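PDB 3JS6: uncharacterized ParM protein from Staphylococcus aureus, which probably segregates plasmid DNA by assembling into dynamic actin-like filaments. Local coordinates for residues 27-32 with 78-83; 64-69 with 93-98; 158-163 with 328-333. All coordinates share one frame; numbering follows the deposited sequence.

Overall arrangement
Two of the three contacts lie side by side on the large mixed sheet of the actin-like N-terminal region, and the third lies elsewhere on that sheet. Contact 1 pairs the short strand 78-79 with strand 23-33, while contact 2 lays helix 90-104 against strand 64-66, which neighbours 23-33. Their centres are about 8 Å apart, and a probable backbone hydrogen bond from Gly32 N to Leu65 O, 2.8 Å, joins them. Contact 3 brings the C-terminal helix 325-342 onto strand 148-161; its centre is about 22 Å from the centres of both others, and it touches neither. The structure is the apo form, so no bound ligand marks a site to which the contacts could be referred.

Contact 1 of 3, residues 27-32 with 78-83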
loop_
_atom_site.group_PDB
_atom_site.type_symbol
_atom_site.label_atom_id
_atom_site.label_comp_id
_atom_site.label_asym_id
_atom_site.label_seq_id
_atom_site.Cartn_x
_atom_site.Cartn_y
_atom_site.Cartn_z
ATOM N N ILE A 27 -2.573 -6.376 5.871
ATOM C CA ILE A 27 -2.029 -6.837 7.148
ATOM C C ILE A 27 -0.927 -5.893 7.574
ATOM O O ILE A 27 -0.177 -5.389 6.720
ATOM C CB ILE A 27 -1.420 -8.266 6.936
ATOM C CG1 ILE A 27 -2.537 -9.221 6.483
ATOM C CG2 ILE A 27 -0.707 -8.776 8.206
ATOM C CD1 ILE A 27 -2.049 -10.545 5.888
ATOM N N PRO A 28 -0.806 -5.636 8.893
ATOM C CA PRO A 28 0.237 -4.744 9.402
ATOM C C PRO A 28 1.613 -5.251 8.997
ATOM O O PRO A 28 1.853 -6.448 8.957
ATOM C CB PRO A 28 0.039 -4.805 10.918
ATOM C CG PRO A 28 -1.444 -4.997 11.054
ATOM C CD PRO A 28 -1.729 -6.040 9.975
ATOM N N SER A 29 2.517 -4.325 8.697
ATOM C CA SER A 29 3.867 -4.681 8.289
ATOM C C SER A 29 4.678 -5.109 9.521
ATOM O O SER A 29 5.563 -4.397 9.969
ATOM C CB SER A 29 4.502 -3.470 7.591
ATOM O OG SER A 29 5.850 -3.713 7.254
ATOM N N ARG A 30 4.337 -6.277 10.063
ATOM C CA ARG A 30 4.962 -6.848 11.259
ATOM C C ARG A 30 5.152 -8.317 10.972
ATOM O O ARG A 30 4.377 -8.910 10.245
ATOM C CB ARG A 30 4.029 -6.751 12.488
ATOM C CG ARG A 30 3.804 -5.357 13.044
ATOM C CD ARG A 30 2.692 -5.353 14.107
ATOM N NE ARG A 30 2.997 -6.176 15.281
ATOM C CZ ARG A 30 3.968 -5.910 16.150
ATOM N NH1 ARG A 30 4.746 -4.846 15.974
ATOM N NH2 ARG A 30 4.140 -6.683 17.212
ATOM N N ILE A 31 6.172 -8.915 11.556
ATOM C CA ILE A 31 6.415 -10.328 11.337
ATOM C C ILE A 31 6.882 -10.971 12.645
ATOM O O ILE A 31 7.450 -10.301 13.503
ATOM C CB ILE A 31 7.465 -10.514 10.218
ATOM C CG1 ILE A 31 7.468 -11.954 9.730
ATOM C CG2 ILE A 31 8.850 -10.100 10.711
ATOM C CD1 ILE A 31 8.198 -12.123 8.408
ATOM N N GLY A 32 6.611 -12.258 12.801
ATOM C CA GLY A 32 7.030 -12.969 13.995
ATOM C C GLY A 32 7.678 -14.298 13.639
ATOM O O GLY A 32 7.966 -14.597 12.465
ATOM N N LYS A 78 7.172 -8.186 15.538
ATOM C CA LYS A 78 7.983 -6.975 15.477
ATOM C C LYS A 78 7.709 -6.231 14.168
ATOM O O LYS A 78 7.407 -6.861 13.161
ATOM C CB LYS A 78 9.454 -7.360 15.585
ATOM C CG LYS A 78 10.383 -6.194 15.360
ATOM C CD LYS A 78 11.836 -6.637 15.282
ATOM C CE LYS A 78 12.347 -7.162 16.616
ATOM N NZ LYS A 78 13.806 -7.461 16.567
ATOM N N ASP A 79 7.793 -4.913 14.177
ATOM C CA ASP A 79 7.573 -4.146 12.949
ATOM C C ASP A 79 8.739 -4.425 12.001
ATOM O O ASP A 79 9.855 -4.605 12.447
ATOM C CB ASP A 79 7.505 -2.643 13.263
ATOM C CG ASP A 79 6.213 -2.248 13.971
ATOM O OD1 ASP A 79 6.189 -1.192 14.625
ATOM O OD2 ASP A 79 5.217 -2.987 13.866
ATOM N N THR A 80 8.485 -4.481 10.698
ATOM C CA THR A 80 9.562 -4.730 9.737
ATOM C C THR A 80 10.278 -3.433 9.360
ATOM O O THR A 80 9.705 -2.356 9.441
ATOM C CB THR A 80 9.032 -5.359 8.425
ATOM O OG1 THR A 80 8.012 -4.518 7.888
ATOM C CG2 THR A 80 8.434 -6.772 8.697
ATOM N N ALA A 81 11.530 -3.557 8.935
ATOM C CA ALA A 81 12.330 -2.411 8.527
ATOM C C ALA A 81 11.569 -1.603 7.502
ATOM O O ALA A 81 10.912 -2.159 6.609
ATOM C CB ALA A 81 13.641 -2.877 7.943
ATOM N N SER A 82 11.659 -0.286 7.631
ATOM C CA SER A 82 10.967 0.610 6.716
ATOM C C SER A 82 11.876 1.723 6.174
ATOM O O SER A 82 11.429 2.594 5.422
ATOM C CB SER A 82 9.734 1.202 7.415
ATOM O OG SER A 82 10.079 1.755 8.674
ATOM N N THR A 83 13.155 1.685 6.547
ATOM C CA THR A 83 14.104 2.686 6.068
ATOM C C THR A 83 14.331 2.495 4.580
ATOM O O THR A 83 13.949 1.472 4.014
ATOM C CB THR A 83 15.474 2.581 6.782
ATOM O OG1 THR A 83 15.857 1.204 6.902
ATOM C CG2 THR A 83 15.403 3.223 8.162
HETATM O O HOH W 1 6.362 -1.603 10.141
#
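Arg30 and Asp79 face each other as a non-hydrogen-bonded antiparallel pair, their CA atoms 4.1 Å apart. From the arginine backbone outward, CB lies 3.4 Å from Lys78 O and CD 3.5 Å from Asp79 OD2. The chain bends at chi3 (62°), which sets NE, and beyond it the guanidinium comes over the partner strand. Lys78 N lies 3.7 Å above one face of that group, toward its rim, while NH1 donates to Asp79 OD2 at 2.8 Å in a salt bridge. Guanidinium and carboxylate planes stand nearly perpendicular, 88° apart, and the crowded placement of OD2 makes the finer detail of this bridge doubtful. NH2 has a second acidic partner, Asp71.

Next along the strands, Ile31 and Lys78 form the hydrogen-bonded pair: Ile31 N donates to Lys78 O and Lys78 N to Ile31 O, each at 2.9 Å. On this other face Ile31 CG2 meets Thr80 CG2 at 3.9 Å. Ser29, centre of an inverse gamma turn, directs its carbonyl O to Thr80 N, 3.0 Å away. This short antiparallel pairing, with an arginine-aspartate salt bridge on one face, adds strand 78-79 to strand 23-33 in the mixed sheet of the actin-like N-terminal region.

Contact 2 of 3, residues 64-69 with 93-98; sequences LLFGND and KDLVEC
Leu64 and Phe66, two residues apart on strand 64-66, both send CB toward helix 90-104 and meet Asp94, Leu95 and Cys98. The short strand and helix segments run at 69° to each other, their axes 9.4 Å apart at closest approach.

Leucine and sulfur form one group of contacts. Leu64 CD1 lies 3.7 Å from Cys98 SG, and its CB is almost as near, so SG touches both CB and CD1 of Leu64. SG is anti to its own carbonyl carbon (chi1 -63°), which turns it to the leucine and leaves CB to the phenylalanine.

The aromatic contacts fall at two parts of the Phe66 ring. Leu95 CD1 approaches CE1 to 3.4 Å and CZ a little less closely, whereas Cys98 CB sits 3.7 Å from CD2; both come in obliquely. Leu95 starts from a CB pointing away from the strand, and only its end returns to the ring.

One contact mixes apolar and polar groups: Leu64 CD2 lies 3.8 Å from Asp94 OD1, the two side chains crossing at about a right angle.

Phe54 of strand 52-56 touches Leu64, Phe66 and Cys98, while from strand 23-33 Ile27 packs on Phe66 and Ile31 on Asp94. Helix 90-104 thus lies over three adjacent strands of the sheet, with helix 128-137 reaching its Lys93 and Val96.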
loop_
_atom_site.group_PDB
_atom_site.type_symbol
_atom_site.label_atom_id
_atom_site.label_comp_id
_atom_site.label_asym_id
_atom_site.label_seq_id
_atom_site.Cartn_x
_atom_site.Cartn_y
_atom_site.Cartn_z
ATOM N N LEU A 64 8.214 -18.648 10.057
ATOM C CA LEU A 64 7.802 -17.246 10.124
ATOM C C LEU A 64 6.296 -17.131 10.415
ATOM O O LEU A 64 5.525 -17.989 10.006
ATOM C CB LEU A 64 8.144 -16.549 8.800
ATOM C CG LEU A 64 9.635 -16.387 8.430
ATOM C CD1 LEU A 64 9.768 -15.853 6.984
ATOM C CD2 LEU A 64 10.281 -15.416 9.393
ATOM N N LEU A 65 5.894 -16.064 11.103
ATOM C CA LEU A 65 4.486 -15.827 11.448
ATOM C C LEU A 65 4.055 -14.496 10.855
ATOM O O LEU A 65 4.697 -13.457 11.089
ATOM C CB LEU A 65 4.316 -15.799 12.974
ATOM C CG LEU A 65 4.541 -17.175 13.596
ATOM C CD1 LEU A 65 4.573 -17.064 15.122
ATOM C CD2 LEU A 65 3.399 -18.112 13.116
ATOM N N PHE A 66 2.957 -14.520 10.111
ATOM C CA PHE A 66 2.466 -13.318 9.437
ATOM C C PHE A 66 0.951 -13.354 9.318
ATOM O O PHE A 66 0.376 -14.373 8.926
ATOM C CB PHE A 66 3.104 -13.254 8.042
ATOM C CG PHE A 66 2.747 -12.031 7.243
ATOM C CD1 PHE A 66 3.005 -10.756 7.728
ATOM C CD2 PHE A 66 2.165 -12.162 5.984
ATOM C CE1 PHE A 66 2.684 -9.620 6.962
ATOM C CE2 PHE A 66 1.847 -11.040 5.219
ATOM C CZ PHE A 66 2.112 -9.765 5.717
ATOM N N GLY A 67 0.308 -12.238 9.651
ATOM C CA GLY A 67 -1.145 -12.166 9.582
ATOM C C GLY A 67 -1.721 -11.133 10.540
ATOM O O GLY A 67 -1.037 -10.646 11.454
ATOM N N ASN A 68 -2.985 -10.789 10.329
ATOM C CA ASN A 68 -3.667 -9.808 11.169
ATOM C C ASN A 68 -3.696 -10.169 12.650
ATOM O O ASN A 68 -3.679 -9.281 13.506
ATOM C CB ASN A 68 -5.098 -9.623 10.677
ATOM C CG ASN A 68 -5.159 -8.808 9.421
ATOM O OD1 ASN A 68 -4.702 -7.675 9.409
ATOM N ND2 ASN A 68 -5.717 -9.375 8.352
ATOM N N ASP A 69 -3.742 -11.462 12.959
ATOM C CA ASP A 69 -3.798 -11.889 14.362
ATOM C C ASP A 69 -2.448 -12.301 14.923
ATOM O O ASP A 69 -2.377 -13.033 15.925
ATOM C CB ASP A 69 -4.767 -13.056 14.527
ATOM C CG ASP A 69 -6.212 -12.633 14.408
ATOM O OD1 ASP A 69 -6.506 -11.471 14.731
ATOM O OD2 ASP A 69 -7.053 -13.464 14.005
ATOM N N LYS A 93 12.931 -8.496 3.981
ATOM C CA LYS A 93 13.049 -9.617 3.061
ATOM C C LYS A 93 12.098 -10.741 3.450
ATOM O O LYS A 93 11.499 -11.361 2.579
ATOM C CB LYS A 93 14.489 -10.127 3.003
ATOM C CG LYS A 93 15.406 -9.132 2.300
ATOM C CD LYS A 93 16.797 -9.681 2.039
ATOM C CE LYS A 93 17.670 -9.652 3.262
ATOM N NZ LYS A 93 19.058 -10.024 2.874
ATOM N N ASP A 94 11.950 -11.001 4.751
ATOM C CA ASP A 94 11.051 -12.062 5.204
ATOM C C ASP A 94 9.593 -11.665 4.926
ATOM O O ASP A 94 8.775 -12.502 4.530
ATOM C CB ASP A 94 11.237 -12.339 6.706
ATOM C CG ASP A 94 12.566 -13.052 7.026
ATOM O OD1 ASP A 94 12.966 -13.072 8.211
ATOM O OD2 ASP A 94 13.208 -13.608 6.106
ATOM N N LEU A 95 9.275 -10.393 5.148
ATOM C CA LEU A 95 7.944 -9.869 4.895
ATOM C C LEU A 95 7.579 -10.108 3.409
ATOM O O LEU A 95 6.466 -10.532 3.081
ATOM C CB LEU A 95 7.904 -8.373 5.178
ATOM C CG LEU A 95 6.578 -7.650 4.847
ATOM C CD1 LEU A 95 5.470 -8.108 5.823
ATOM C CD2 LEU A 95 6.778 -6.135 4.960
ATOM N N VAL A 96 8.517 -9.823 2.515
ATOM C CA VAL A 96 8.264 -10.022 1.082
ATOM C C VAL A 96 7.940 -11.499 0.794
ATOM O O VAL A 96 6.963 -11.801 0.095
ATOM C CB VAL A 96 9.477 -9.557 0.240
ATOM C CG1 VAL A 96 9.289 -9.970 -1.236
ATOM C CG2 VAL A 96 9.614 -8.045 0.328
ATOM N N GLU A 97 8.743 -12.423 1.328
ATOM C CA GLU A 97 8.471 -13.851 1.112
ATOM C C GLU A 97 7.087 -14.284 1.655
ATOM O O GLU A 97 6.370 -15.028 0.984
ATOM C CB GLU A 97 9.545 -14.742 1.760
ATOM C CG GLU A 97 10.952 -14.578 1.194
ATOM C CD GLU A 97 11.006 -14.824 -0.291
ATOM O OE1 GLU A 97 10.489 -15.868 -0.724
ATOM O OE2 GLU A 97 11.556 -13.971 -1.019
ATOM N N CYS A 98 6.722 -13.861 2.871
ATOM C CA CYS A 98 5.400 -14.234 3.425
ATOM C C CYS A 98 4.226 -13.642 2.624
ATOM O O CYS A 98 3.168 -14.264 2.510
ATOM C CB CYS A 98 5.280 -13.788 4.892
ATOM S SG CYS A 98 6.481 -14.631 5.949
#

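Contact 3 of 3, residues 158-163 with 328-333; sequences KIVAQP and RGYEKL
Lys158 to Ala161 run as a strand past helix 328-333 at 136° to its direction, with axes 9.2 Å apart, and the closest CA pairs are Lys158 with Leu333 (7.3 Å) and Val160 with Tyr330. Val160 is central: its two methyls divide between the two helix residues. CG1, anti to the carbonyl carbon (chi1 -62°), meets Leu333 CD1 tip to tip at 3.5 Å, closer than ordinary van der Waals contact. CG2 goes to the tyrosine instead, 3.8 Å from Tyr330 CE2, and approaches the ring obliquely.

Tyr330 reaches across to Gln162, just beyond the strand, its OH lying 3.4 Å from Gln162 CA and 3.7 Å from Gln162 CB. At the other end Lys158 adds only aliphatic contact, CG resting 4.3 Å from Leu333 CB. Beyond the two segments, Ala117 of strand 111-120 and Asp10 of strand 4-11 touch Tyr330.

Between the two segments, then, the join is made by methyl, methylene and ring contacts, with the Tyr330 hydroxyl against Gln162 carbons. The segments meet by van der Waals contact, while the Arg328-Asp169 and Glu331-Lys19 salt bridges hold the helix elsewhere.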
loop_
_atom_site.group_PDB
_atom_site.type_symbol
_atom_site.label_atom_id
_atom_site.label_comp_id
_atom_site.label_asym_id
_atom_site.label_seq_id
_atom_site.Cartn_x
_atom_site.Cartn_y
_atom_site.Cartn_z
ATOM N N LYS A 158 7.409 -5.815 -12.461
ATOM C CA LYS A 158 7.206 -4.462 -12.945
ATOM C C LYS A 158 7.056 -3.561 -11.739
ATOM O O LYS A 158 6.162 -3.769 -10.923
ATOM C CB LYS A 158 5.961 -4.398 -13.815
ATOM C CG LYS A 158 5.617 -2.995 -14.348
ATOM C CD LYS A 158 6.744 -2.356 -15.167
ATOM C CE LYS A 158 6.249 -1.101 -15.882
ATOM N NZ LYS A 158 7.342 -0.384 -16.566
ATOM N N ILE A 159 7.945 -2.576 -11.628
ATOM C CA ILE A 159 7.920 -1.648 -10.506
ATOM C C ILE A 159 7.708 -0.192 -10.930
ATOM O O ILE A 159 8.408 0.306 -11.810
ATOM C CB ILE A 159 9.248 -1.687 -9.740
ATOM C CG1 ILE A 159 9.523 -3.094 -9.205
ATOM C CG2 ILE A 159 9.208 -0.665 -8.630
ATOM C CD1 ILE A 159 10.961 -3.328 -8.894
ATOM N N VAL A 160 6.750 0.499 -10.322
ATOM C CA VAL A 160 6.582 1.906 -10.657
ATOM C C VAL A 160 6.601 2.759 -9.392
ATOM O O VAL A 160 6.718 2.227 -8.282
ATOM C CB VAL A 160 5.258 2.166 -11.413
ATOM C CG1 VAL A 160 5.265 1.395 -12.727
ATOM C CG2 VAL A 160 4.067 1.792 -10.553
ATOM N N ALA A 161 6.511 4.076 -9.557
ATOM C CA ALA A 161 6.453 4.982 -8.397
ATOM C C ALA A 161 5.082 4.769 -7.748
ATOM O O ALA A 161 4.074 4.650 -8.444
ATOM C CB ALA A 161 6.606 6.438 -8.853
ATOM N N GLN A 162 5.021 4.744 -6.424
ATOM C CA GLN A 162 3.756 4.469 -5.735
ATOM C C GLN A 162 2.529 5.274 -6.136
ATOM O O GLN A 162 1.440 4.704 -6.301
ATOM C CB GLN A 162 3.947 4.571 -4.225
ATOM C CG GLN A 162 5.226 3.957 -3.758
ATOM C CD GLN A 162 5.238 3.722 -2.270
ATOM O OE1 GLN A 162 4.844 4.594 -1.481
ATOM N NE2 GLN A 162 5.696 2.542 -1.871
ATOM N N PRO A 163 2.671 6.607 -6.277
ATOM C CA PRO A 163 1.503 7.408 -6.664
ATOM C C PRO A 163 0.955 6.976 -8.018
ATOM O O PRO A 163 -0.208 7.233 -8.316
ATOM C CB PRO A 163 2.046 8.847 -6.703
ATOM C CG PRO A 163 3.197 8.814 -5.738
ATOM C CD PRO A 163 3.847 7.465 -6.039
ATOM N N ARG A 328 -4.617 -2.133 -7.073
ATOM C CA ARG A 328 -5.470 -2.269 -8.250
ATOM C C ARG A 328 -4.758 -1.632 -9.428
ATOM O O ARG A 328 -4.913 -2.088 -10.551
ATOM C CB ARG A 328 -6.847 -1.589 -8.067
ATOM C CG ARG A 328 -7.785 -2.271 -7.016
ATOM C CD ARG A 328 -9.207 -1.687 -7.042
ATOM N NE ARG A 328 -9.260 -0.270 -6.694
ATOM C CZ ARG A 328 -9.452 0.247 -5.484
ATOM N NH1 ARG A 328 -9.633 -0.517 -4.421
ATOM N NH2 ARG A 328 -9.437 1.560 -5.344
ATOM N N GLY A 329 -3.980 -0.578 -9.181
ATOM C CA GLY A 329 -3.265 0.059 -10.276
ATOM C C GLY A 329 -2.108 -0.808 -10.746
ATOM O O GLY A 329 -1.899 -0.976 -11.955
ATOM N N TYR A 330 -1.343 -1.354 -9.805
ATOM C CA TYR A 330 -0.204 -2.211 -10.151
ATOM C C TYR A 330 -0.708 -3.454 -10.883
ATOM O O TYR A 330 -0.058 -3.941 -11.810
ATOM C CB TYR A 330 0.559 -2.687 -8.900
ATOM C CG TYR A 330 1.095 -1.597 -7.992
ATOM C CD1 TYR A 330 1.338 -1.864 -6.641
ATOM C CD2 TYR A 330 1.381 -0.316 -8.481
ATOM C CE1 TYR A 330 1.857 -0.896 -5.780
ATOM C CE2 TYR A 330 1.903 0.672 -7.627
ATOM C CZ TYR A 330 2.138 0.368 -6.280
ATOM O OH TYR A 330 2.665 1.313 -5.423
ATOM N N GLU A 331 -1.864 -3.970 -10.470
ATOM C CA GLU A 331 -2.411 -5.175 -11.109
ATOM C C GLU A 331 -2.626 -4.981 -12.612
ATOM O O GLU A 331 -2.353 -5.886 -13.404
ATOM C CB GLU A 331 -3.714 -5.579 -10.445
ATOM C CG GLU A 331 -4.378 -6.782 -11.073
ATOM C CD GLU A 331 -5.594 -7.235 -10.282
ATOM O OE1 GLU A 331 -6.501 -6.404 -10.060
ATOM O OE2 GLU A 331 -5.641 -8.422 -9.884
ATOM N N LYS A 332 -3.099 -3.804 -13.008
ATOM C CA LYS A 332 -3.302 -3.526 -14.432
ATOM C C LYS A 332 -1.977 -3.612 -15.214
ATOM O O LYS A 332 -1.933 -4.157 -16.316
ATOM C CB LYS A 332 -3.970 -2.159 -14.609
ATOM C CG LYS A 332 -5.396 -2.146 -14.050
ATOM C CD LYS A 332 -5.953 -0.732 -13.953
ATOM C CE LYS A 332 -7.348 -0.736 -13.354
ATOM N NZ LYS A 332 -7.926 0.646 -13.360
ATOM N N LEU A 333 -0.902 -3.083 -14.646
ATOM C CA LEU A 333 0.407 -3.143 -15.296
ATOM C C LEU A 333 0.882 -4.598 -15.306
ATOM O O LEU A 333 1.575 -5.039 -16.231
ATOM C CB LEU A 333 1.429 -2.275 -14.532
ATOM C CG LEU A 333 1.201 -0.752 -14.545
ATOM C CD1 LEU A 333 2.280 -0.061 -13.724
ATOM C CD2 LEU A 333 1.244 -0.240 -15.998
#